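Local coordinates for protein 5-carboxymethyl-2-hydroxymuconate semialdehyde dehydrogenase (Thermus thermophilus, PDB 2D4E) that probably oxidises 5-carboxymethyl-2-hydroxymuconate semialdehyde to the corresponding acid, using bound NAD as the hydride acceptor, at residues Val194-Pro197 / Ala198-Ser201. Residues are numbered along the deposited sequence; the frame is centred on the assembly and turned at random.
With NA (sodium ion), chain I; NAD (nicotinamide-adenine-dinucleotide), chain K.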
loop_
_atom_site.group_PDB
_atom_site.type_symbol
_atom_site.label_atom_id
_atom_site.label_comp_id
_atom_site.label_asym_id
_atom_site.label_seq_id
_atom_site.Cartn_x
_atom_site.Cartn_y
_atom_site.Cartn_z
ATOM N N VAL C 194 17.847 -4.646 24.671
ATOM C CA VAL C 194 19.024 -4.464 25.505
ATOM C C VAL C 194 19.581 -3.102 25.088
ATOM O O VAL C 194 20.139 -2.956 23.999
ATOM C CB VAL C 194 20.117 -5.532 25.277
ATOM C CG1 VAL C 194 21.345 -5.171 26.105
ATOM C CG2 VAL C 194 19.613 -6.917 25.678
ATOM N N LEU C 195 19.414 -2.109 25.952
ATOM C CA LEU C 195 19.890 -0.756 25.678
ATOM C C LEU C 195 21.288 -0.494 26.239
ATOM O O LEU C 195 21.590 -0.866 27.376
ATOM C CB LEU C 195 18.905 0.259 26.267
ATOM C CG LEU C 195 19.293 1.739 26.269
ATOM C CD1 LEU C 195 19.324 2.268 24.842
ATOM C CD2 LEU C 195 18.295 2.526 27.102
ATOM N N LYS C 196 22.138 0.136 25.428
ATOM C CA LYS C 196 23.501 0.493 25.838
ATOM C C LYS C 196 23.636 1.977 25.491
ATOM O O LYS C 196 23.999 2.334 24.373
ATOM C CB LYS C 196 24.547 -0.327 25.063
ATOM C CG LYS C 196 25.836 -0.608 25.838
ATOM C CD LYS C 196 26.505 0.666 26.380
ATOM C CE LYS C 196 27.100 1.520 25.262
ATOM N NZ LYS C 196 27.628 2.833 25.746
ATOM N N PRO C 197 23.328 2.860 26.451
ATOM C CA PRO C 197 23.397 4.313 26.259
ATOM C C PRO C 197 24.785 4.938 26.323
ATOM O O PRO C 197 25.706 4.389 26.929
ATOM C CB PRO C 197 22.493 4.832 27.365
ATOM C CG PRO C 197 22.828 3.888 28.493
ATOM C CD PRO C 197 22.829 2.533 27.801
ATOM N N ALA C 198 24.918 6.105 25.696
ATOM C CA ALA C 198 26.182 6.840 25.678
ATOM C C ALA C 198 26.693 7.028 27.102
ATOM O O ALA C 198 25.924 7.363 28.003
ATOM C CB ALA C 198 25.987 8.193 25.016
ATOM N N GLU C 199 27.990 6.820 27.304
ATOM C CA GLU C 199 28.575 6.953 28.631
ATOM C C GLU C 199 28.650 8.378 29.187
ATOM O O GLU C 199 28.751 8.561 30.402
ATOM C CB GLU C 199 29.968 6.297 28.670
ATOM C CG GLU C 199 30.964 6.733 27.587
ATOM C CD GLU C 199 30.900 5.882 26.317
ATOM O OE1 GLU C 199 31.974 5.599 25.735
ATOM O OE2 GLU C 199 29.786 5.505 25.891
ATOM N N TRP C 200 28.586 9.385 28.319
ATOM C CA TRP C 200 28.654 10.772 28.779
ATOM C C TRP C 200 27.360 11.340 29.383
ATOM O O TRP C 200 27.357 12.470 29.876
ATOM C CB TRP C 200 29.138 11.691 27.649
ATOM C CG TRP C 200 30.622 11.687 27.469
ATOM C CD1 TRP C 200 31.552 11.179 28.333
ATOM C CD2 TRP C 200 31.360 12.270 26.385
ATOM N NE1 TRP C 200 32.820 11.409 27.857
ATOM C CE2 TRP C 200 32.734 12.077 26.664
ATOM C CE3 TRP C 200 30.996 12.938 25.207
ATOM C CZ2 TRP C 200 33.745 12.527 25.805
ATOM C CZ3 TRP C 200 32.006 13.387 24.348
ATOM C CH2 TRP C 200 33.363 13.177 24.656
ATOM N N SER C 201 26.275 10.563 29.352
ATOM C CA SER C 201 24.980 10.990 29.915
ATOM C C SER C 201 24.113 9.746 30.167
ATOM O O SER C 201 23.021 9.601 29.619
ATOM C CB SER C 201 24.267 11.936 28.942
ATOM O OG SER C 201 24.075 11.320 27.677
HETATM NA NA NA I . 27.076 14.068 31.777
HETATM P PA NAD K . 29.454 7.638 19.303
HETATM O O1A NAD K . 30.825 7.455 19.766
HETATM O O2A NAD K . 29.201 6.944 18.029
HETATM O O5B NAD K . 28.333 7.101 20.346
HETATM C C5B NAD K . 27.128 6.347 19.986
HETATM C C4B NAD K . 27.118 5.069 20.796
HETATM O O4B NAD K . 28.184 4.277 20.228
HETATM C C3B NAD K . 27.509 5.238 22.291
HETATM O O3B NAD K . 26.500 4.663 23.148
HETATM C C2B NAD K . 28.873 4.533 22.363
HETATM O O2B NAD K . 29.139 3.934 23.651
HETATM C C1B NAD K . 28.759 3.528 21.234
HETATM N N9A NAD K . 30.054 3.070 20.765
HETATM C C8A NAD K . 31.221 3.785 20.567
HETATM N N7A NAD K . 32.251 3.030 20.118
HETATM C C5A NAD K . 31.683 1.759 20.030
HETATM C C6A NAD K . 32.234 0.487 19.618
HETATM N N6A NAD K . 33.502 0.332 19.228
HETATM N N1A NAD K . 31.371 -0.599 19.650
HETATM C C2A NAD K . 30.052 -0.431 20.061
HETATM N N3A NAD K . 29.464 0.689 20.455
HETATM C C4A NAD K . 30.326 1.760 20.420
HETATM O O3 NAD K . 29.209 9.136 19.202
HETATM P PN NAD K . 28.281 10.248 19.849
HETATM O O1N NAD K . 29.201 11.297 20.334
HETATM O O2N NAD K . 27.409 9.625 20.860
HETATM O O5D NAD K . 27.666 10.646 18.484
HETATM C C5D NAD K . 27.068 11.869 18.128
HETATM C C4D NAD K . 26.817 11.497 16.700
HETATM O O4D NAD K . 25.549 10.827 16.527
HETATM C C3D NAD K . 26.932 12.612 15.670
HETATM O O3D NAD K . 27.780 12.259 14.558
HETATM C C2D NAD K . 25.465 12.822 15.300
HETATM O O2D NAD K . 25.348 13.395 13.981
HETATM C C1D NAD K . 24.915 11.420 15.434
HETATM N N1N NAD K . 23.452 11.380 15.600
HETATM C C2N NAD K . 22.794 10.944 14.460
HETATM C C3N NAD K . 21.410 10.893 14.533
HETATM C C7N NAD K . 20.565 10.455 13.346
HETATM O O7N NAD K . 19.355 10.427 13.476
HETATM N N7N NAD K . 21.155 10.117 12.185
HETATM C C4N NAD K . 20.689 11.285 15.753
HETATM C C5N NAD K . 21.502 11.710 16.843
HETATM C C6N NAD K . 22.868 11.785 16.844
HETATM O O HOH W 1 29.112 14.585 30.487
#
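The adenosine-ribose site of the NAD pocket is lined in part by Lys196 and Glu199, which meet three residues apart, where strand 193-196 of the parallel, Rossmann-like sheet gives way to a loop. Their charged ends form a fairly long salt bridge, 3.4 Å between Lys196 NZ and Glu199 OE2, and the cofactor closes a triangle with them. Lys196 NZ donates to NAD O2B at 2.8 Å, and the same hydroxyl donates to Glu199 OE2, also at 2.8 Å; a weak bond links Lys196 NZ to O3B. The lysine chain bends twice (chi2 -54°, chi3 -70°), which shortens it and turns NZ forward to donate to Pro197 O at 2.7 Å, from well above the carbonyl plane. Gly227 O is a further acceptor for this ammonium, while Glu199 OE1 accepts from Gly229 N, holding the carboxylate by both oxygens. A methionine in place of Lys196 would probably leave Glu199 OE2 without this counter-charge, and O2B and Pro197 O without this donor, loosening the hold on the ribose. Further along, Ala198 to Ser201 make a type I beta turn, and Trp200 O binds a sodium ion at 2.5 Å with Ser46, Leu47 and Asp113. Because O2B both accepts from a cation and donates to a carboxylate, the chemistry is consistent with recognition of an unmodified 2'-hydroxyl; a phosphate there, as in NADP, would probably be disfavoured by Glu199.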